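Local coordinates for Lin1944 protein (Listeria innocua, PDB 3D7L) that is of uncharacterised function but belongs to the short-chain dehydrogenase/reductase family and probably acts as an oxidoreductase, at residues Met4-Ile9 and Ser189-Gln194; Asp60-Ala65 and Asp102-Lys107. All coordinates share one frame; numbering follows the deposited sequence.

The chain opens with strand 5-9, first in the chain but interior to the parallel Rossmann-type sheet, and 4-9 meets 189-194 only some 180 residues later, at the end of helix 179-191. Interaction 1 thus closes a loop holding most of the protein. Interaction 2 is nested inside it: strand 59-64 leads through a loop to helix 79-100, after which segment 102-107 comes back to D60-I62, before strand 108-113 enters the sheet. The two contacts, their centres about 7 Å apart, meet where M4-K5 and D60 adjoin, and I6 packs on V63 between the neighbouring strands. Together they tie a late helix and a mid-chain connection to adjacent strands.

Interaction 1. Residues Met4-Ile9 and Ser189-Gln194; sequences MKILLI and SVFGAQ
The carbonyl oxygen of V190, in the last turn of helix 179-191, lies 3.7 Å from the terminal methyl CE of M4 and also receives a weak hydrogen bond from R151. Across this pair of segments the contact is otherwise apolar. M4 is a selenomethionine, and its chain bends at the second torsion (chi2 90°), which carries SE over toward the helix end. The M4 and V190 side chains slide past each other in opposite directions, and M4 CE touches V190 CG1 at 3.8 Å. The selenium sits 5.4 Å from the centroid of the F191 ring and 48° off its normal, an oblique Met-aromatic contact. M4 CG lies 4.3 Å from F191 CE1, also obliquely. I6 and V190 reach toward each other tip to tip, with I6 CD1 3.7 Å from V190 CG1. This V190 branch is anti to the backbone N (chi1 172°) and also lies above one face of the F191 ring, offset toward the rim. CG1 is therefore wedged among M4, I6 and F191. L23 of helix 14-23 touches both I6 and F191, and K26 forms a cation-pi contact with the ring. The end of helix 179-191 thus packs beside helix 14-23 on one face of the parallel sheet, as in the Rossmann-type fold of short-chain dehydrogenases/reductases, and V190 continues from strand 5-9 onto V63 of strand 59-64.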
loop_
_atom_site.group_PDB
_atom_site.type_symbol
_atom_site.label_atom_id
_atom_site.label_comp_id
_atom_site.label_asym_id
_atom_site.label_seq_id
_atom_site.Cartn_x
_atom_site.Cartn_y
_atom_site.Cartn_z
HETATM N N MSE D 4 23.805 21.780 -2.920
HETATM C CA MSE D 4 22.541 21.047 -2.844
HETATM C C MSE D 4 21.302 21.915 -2.545
HETATM O O MSE D 4 21.316 22.774 -1.661
HETATM C CB MSE D 4 22.671 19.971 -1.766
HETATM C CG MSE D 4 21.870 18.744 -2.024
HETATM SE SE MSE D 4 22.955 17.494 -3.051
HETATM C CE MSE D 4 21.814 15.959 -2.746
ATOM N N LYS D 5 20.221 21.650 -3.277
ATOM C CA LYS D 5 18.931 22.283 -3.041
ATOM C C LYS D 5 17.894 21.193 -2.736
ATOM O O LYS D 5 17.751 20.253 -3.504
ATOM C CB LYS D 5 18.520 23.081 -4.272
ATOM C CG LYS D 5 17.473 24.138 -4.012
ATOM C CD LYS D 5 17.436 25.163 -5.154
ATOM C CE LYS D 5 16.179 26.052 -5.064
ATOM N NZ LYS D 5 16.161 27.154 -6.087
ATOM N N ILE D 6 17.172 21.342 -1.629
ATOM C CA ILE D 6 16.216 20.327 -1.166
ATOM C C ILE D 6 14.822 20.911 -0.911
ATOM O O ILE D 6 14.668 21.919 -0.201
ATOM C CB ILE D 6 16.719 19.631 0.129
ATOM C CG1 ILE D 6 18.090 18.975 -0.100
ATOM C CG2 ILE D 6 15.709 18.604 0.621
ATOM C CD1 ILE D 6 18.780 18.543 1.177
ATOM N N LEU D 7 13.809 20.278 -1.489
ATOM C CA LEU D 7 12.425 20.633 -1.185
ATOM C C LEU D 7 11.935 19.711 -0.078
ATOM O O LEU D 7 11.878 18.480 -0.242
ATOM C CB LEU D 7 11.529 20.513 -2.421
ATOM C CG LEU D 7 10.034 20.778 -2.207
ATOM C CD1 LEU D 7 9.747 22.233 -1.820
ATOM C CD2 LEU D 7 9.214 20.373 -3.461
ATOM N N LEU D 8 11.615 20.307 1.062
ATOM C CA LEU D 8 11.181 19.546 2.216
ATOM C C LEU D 8 9.704 19.806 2.460
ATOM O O LEU D 8 9.319 20.910 2.891
ATOM C CB LEU D 8 12.023 19.913 3.448
ATOM C CG LEU D 8 11.622 19.355 4.826
ATOM C CD1 LEU D 8 11.446 17.836 4.841
ATOM C CD2 LEU D 8 12.638 19.791 5.876
ATOM N N ILE D 9 8.882 18.797 2.165
ATOM C CA ILE D 9 7.425 18.895 2.355
ATOM C C ILE D 9 7.099 18.320 3.717
ATOM O O ILE D 9 7.472 17.184 4.008
ATOM C CB ILE D 9 6.628 18.158 1.224
ATOM C CG1 ILE D 9 6.985 18.768 -0.134
ATOM C CG2 ILE D 9 5.098 18.304 1.415
ATOM C CD1 ILE D 9 7.422 17.778 -1.183
ATOM N N SER D 189 19.416 9.009 3.136
ATOM C CA SER D 189 18.752 8.949 1.830
ATOM C C SER D 189 19.179 10.078 0.889
ATOM O O SER D 189 19.499 9.813 -0.258
ATOM C CB SER D 189 17.228 8.912 1.960
ATOM O OG SER D 189 16.667 8.779 0.686
ATOM N N VAL D 190 19.237 11.316 1.369
ATOM C CA VAL D 190 19.585 12.441 0.501
ATOM C C VAL D 190 21.061 12.440 0.080
ATOM O O VAL D 190 21.385 12.682 -1.092
ATOM C CB VAL D 190 19.191 13.805 1.156
ATOM C CG1 VAL D 190 19.737 15.036 0.355
ATOM C CG2 VAL D 190 17.686 13.895 1.329
ATOM N N PHE D 191 21.959 12.171 1.022
ATOM C CA PHE D 191 23.381 12.395 0.789
ATOM C C PHE D 191 24.160 11.134 0.469
ATOM O O PHE D 191 25.264 11.212 -0.077
ATOM C CB PHE D 191 23.995 13.130 1.982
ATOM C CG PHE D 191 23.603 14.575 2.047
ATOM C CD1 PHE D 191 24.232 15.517 1.230
ATOM C CD2 PHE D 191 22.601 14.996 2.906
ATOM C CE1 PHE D 191 23.857 16.866 1.270
ATOM C CE2 PHE D 191 22.234 16.339 2.971
ATOM C CZ PHE D 191 22.853 17.278 2.139
ATOM N N GLY D 192 23.590 9.983 0.835
ATOM C CA GLY D 192 24.116 8.674 0.426
ATOM C C GLY D 192 23.783 8.378 -1.035
ATOM O O GLY D 192 23.373 9.279 -1.782
ATOM N N ALA D 193 23.967 7.132 -1.452
ATOM C CA ALA D 193 23.858 6.791 -2.871
ATOM C C ALA D 193 23.050 5.537 -3.129
ATOM O O ALA D 193 23.118 4.964 -4.238
ATOM C CB ALA D 193 25.254 6.661 -3.503
ATOM N N GLN D 194 22.292 5.116 -2.118
ATOM C CA GLN D 194 21.465 3.912 -2.226
ATOM C C GLN D 194 20.083 4.235 -2.776
ATOM O O GLN D 194 19.646 5.389 -2.740
ATOM C CB GLN D 194 21.348 3.207 -0.860
ATOM C CG GLN D 194 22.723 2.974 -0.191
ATOM C CD GLN D 194 22.641 2.369 1.210
ATOM O OE1 GLN D 194 21.574 2.329 1.840
ATOM N NE2 GLN D 194 23.781 1.893 1.703
#

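Interaction 2. Residues Asp60-Ala65 and Asp102-Lys107; sequences DAIVSA and DSLNDK
L104 CD2 makes the tight part of this contact, lying 3.6 Å from D60 O, 3.7 Å from A61 N and 3.9 Å from I62 CG1. One methyl thus presses on the backbone at D60 and A61 and on the I62 side chain. I62 and L104 cross obliquely, and I62 CD1 comes within 4.1 Å of L104 CG. The looser side is polar and hydrated. D60 CG stands anti to its carbonyl carbon (chi1 -62°), beside the backbone N, and the carboxylate comes back to N105. There N105 ND2 donates to D60 OD2 over 3.1 Å, a fairly straight bond (161°) that keeps near the plane of the amide but meets the carboxylate from above, 60° out of its plane. A water donates to D60 OD2 at 2.9 Å and to D106 O, bridging the two segments beside the direct bond. OD1 accepts from K5 N; N105, K5 and the water together hold the carboxylate, which probably limits its rotation. L104 O takes hydrogen bonds from K58 and R148, while L104 and I62 both rest on F110 of strand 108-113. The contact therefore closes the beta-alpha-beta crossover through helix 79-100, with A61 and V63 facing helix 179-191, where V63 also meets F186.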
loop_
_atom_site.group_PDB
_atom_site.type_symbol
_atom_site.label_atom_id
_atom_site.label_comp_id
_atom_site.label_asym_id
_atom_site.label_seq_id
_atom_site.Cartn_x
_atom_site.Cartn_y
_atom_site.Cartn_z
ATOM N N ASP D 60 17.598 19.176 -6.141
ATOM C CA ASP D 60 18.428 17.983 -6.054
ATOM C C ASP D 60 17.743 16.886 -5.260
ATOM O O ASP D 60 18.015 15.707 -5.474
ATOM C CB ASP D 60 19.767 18.318 -5.415
ATOM C CG ASP D 60 20.535 19.315 -6.224
ATOM O OD1 ASP D 60 20.675 20.467 -5.766
ATOM O OD2 ASP D 60 20.943 18.963 -7.351
ATOM N N ALA D 61 16.854 17.261 -4.352
ATOM C CA ALA D 61 16.159 16.258 -3.518
ATOM C C ALA D 61 14.771 16.727 -3.180
ATOM O O ALA D 61 14.556 17.912 -2.935
ATOM C CB ALA D 61 16.925 15.973 -2.236
ATOM N N ILE D 62 13.841 15.780 -3.143
ATOM C CA ILE D 62 12.479 16.024 -2.709
ATOM C C ILE D 62 12.246 15.029 -1.573
ATOM O O ILE D 62 12.421 13.808 -1.737
ATOM C CB ILE D 62 11.450 15.810 -3.849
ATOM C CG1 ILE D 62 11.648 16.850 -4.970
ATOM C CG2 ILE D 62 10.006 15.836 -3.288
ATOM C CD1 ILE D 62 10.858 16.548 -6.232
ATOM N N VAL D 63 11.885 15.592 -0.424
ATOM C CA VAL D 63 11.753 14.898 0.827
ATOM C C VAL D 63 10.342 15.126 1.324
ATOM O O VAL D 63 9.923 16.247 1.539
ATOM C CB VAL D 63 12.694 15.448 1.894
ATOM C CG1 VAL D 63 12.531 14.668 3.183
ATOM C CG2 VAL D 63 14.158 15.429 1.426
ATOM N N SER D 64 9.628 14.035 1.545
ATOM C CA SER D 64 8.282 14.105 2.073
ATOM C C SER D 64 8.309 13.574 3.490
ATOM O O SER D 64 8.600 12.382 3.700
ATOM C CB SER D 64 7.340 13.256 1.218
ATOM O OG SER D 64 6.089 13.046 1.872
ATOM N N ALA D 65 8.046 14.463 4.450
ATOM C CA ALA D 65 7.801 14.073 5.835
ATOM C C ALA D 65 6.356 14.470 6.187
ATOM O O ALA D 65 6.085 15.119 7.204
ATOM C CB ALA D 65 8.802 14.744 6.741
ATOM N N ASP D 102 10.290 15.317 -13.018
ATOM C CA ASP D 102 10.729 16.349 -13.943
ATOM C C ASP D 102 11.352 17.547 -13.210
ATOM O O ASP D 102 12.053 18.353 -13.819
ATOM C CB ASP D 102 9.568 16.791 -14.858
ATOM C CG ASP D 102 9.432 15.915 -16.113
ATOM O OD1 ASP D 102 10.437 15.297 -16.532
ATOM O OD2 ASP D 102 8.328 15.855 -16.712
ATOM N N SER D 103 11.124 17.631 -11.899
ATOM C CA SER D 103 11.724 18.669 -11.074
ATOM C C SER D 103 13.056 18.279 -10.456
ATOM O O SER D 103 13.677 19.102 -9.798
ATOM C CB SER D 103 10.769 19.092 -9.961
ATOM O OG SER D 103 9.680 19.801 -10.517
ATOM N N LEU D 104 13.489 17.034 -10.643
ATOM C CA LEU D 104 14.751 16.628 -10.054
ATOM C C LEU D 104 15.905 16.761 -11.013
ATOM O O LEU D 104 15.805 16.389 -12.191
ATOM C CB LEU D 104 14.702 15.195 -9.521
ATOM C CG LEU D 104 14.079 14.968 -8.149
ATOM C CD1 LEU D 104 14.205 13.507 -7.857
ATOM C CD2 LEU D 104 14.780 15.819 -7.048
ATOM N N ASN D 105 17.004 17.294 -10.490
ATOM C CA ASN D 105 18.253 17.305 -11.206
ATOM C C ASN D 105 18.773 15.866 -11.401
ATOM O O ASN D 105 18.372 14.936 -10.685
ATOM C CB ASN D 105 19.276 18.172 -10.465
ATOM C CG ASN D 105 19.016 19.673 -10.631
ATOM O OD1 ASN D 105 18.585 20.141 -11.693
ATOM N ND2 ASN D 105 19.305 20.435 -9.581
ATOM N N ASP D 106 19.658 15.689 -12.383
ATOM C CA ASP D 106 20.297 14.405 -12.626
ATOM C C ASP D 106 20.929 13.889 -11.330
ATOM O O ASP D 106 21.544 14.654 -10.611
ATOM C CB ASP D 106 21.358 14.558 -13.718
ATOM C CG ASP D 106 20.752 14.811 -15.112
ATOM O OD1 ASP D 106 21.525 15.071 -16.049
ATOM O OD2 ASP D 106 19.517 14.760 -15.287
ATOM N N LYS D 107 20.741 12.604 -11.023
ATOM C CA LYS D 107 21.292 11.989 -9.800
ATOM C C LYS D 107 20.607 12.471 -8.514
ATOM O O LYS D 107 21.122 12.252 -7.425
ATOM C CB LYS D 107 22.814 12.225 -9.687
ATOM C CG LYS D 107 23.631 12.016 -10.977
ATOM C CD LYS D 107 24.600 10.852 -10.889
ATOM C CE LYS D 107 23.920 9.543 -11.331
ATOM N NZ LYS D 107 24.446 8.334 -10.611
HETATM O O HOH W 1 21.161 16.098 -7.777
#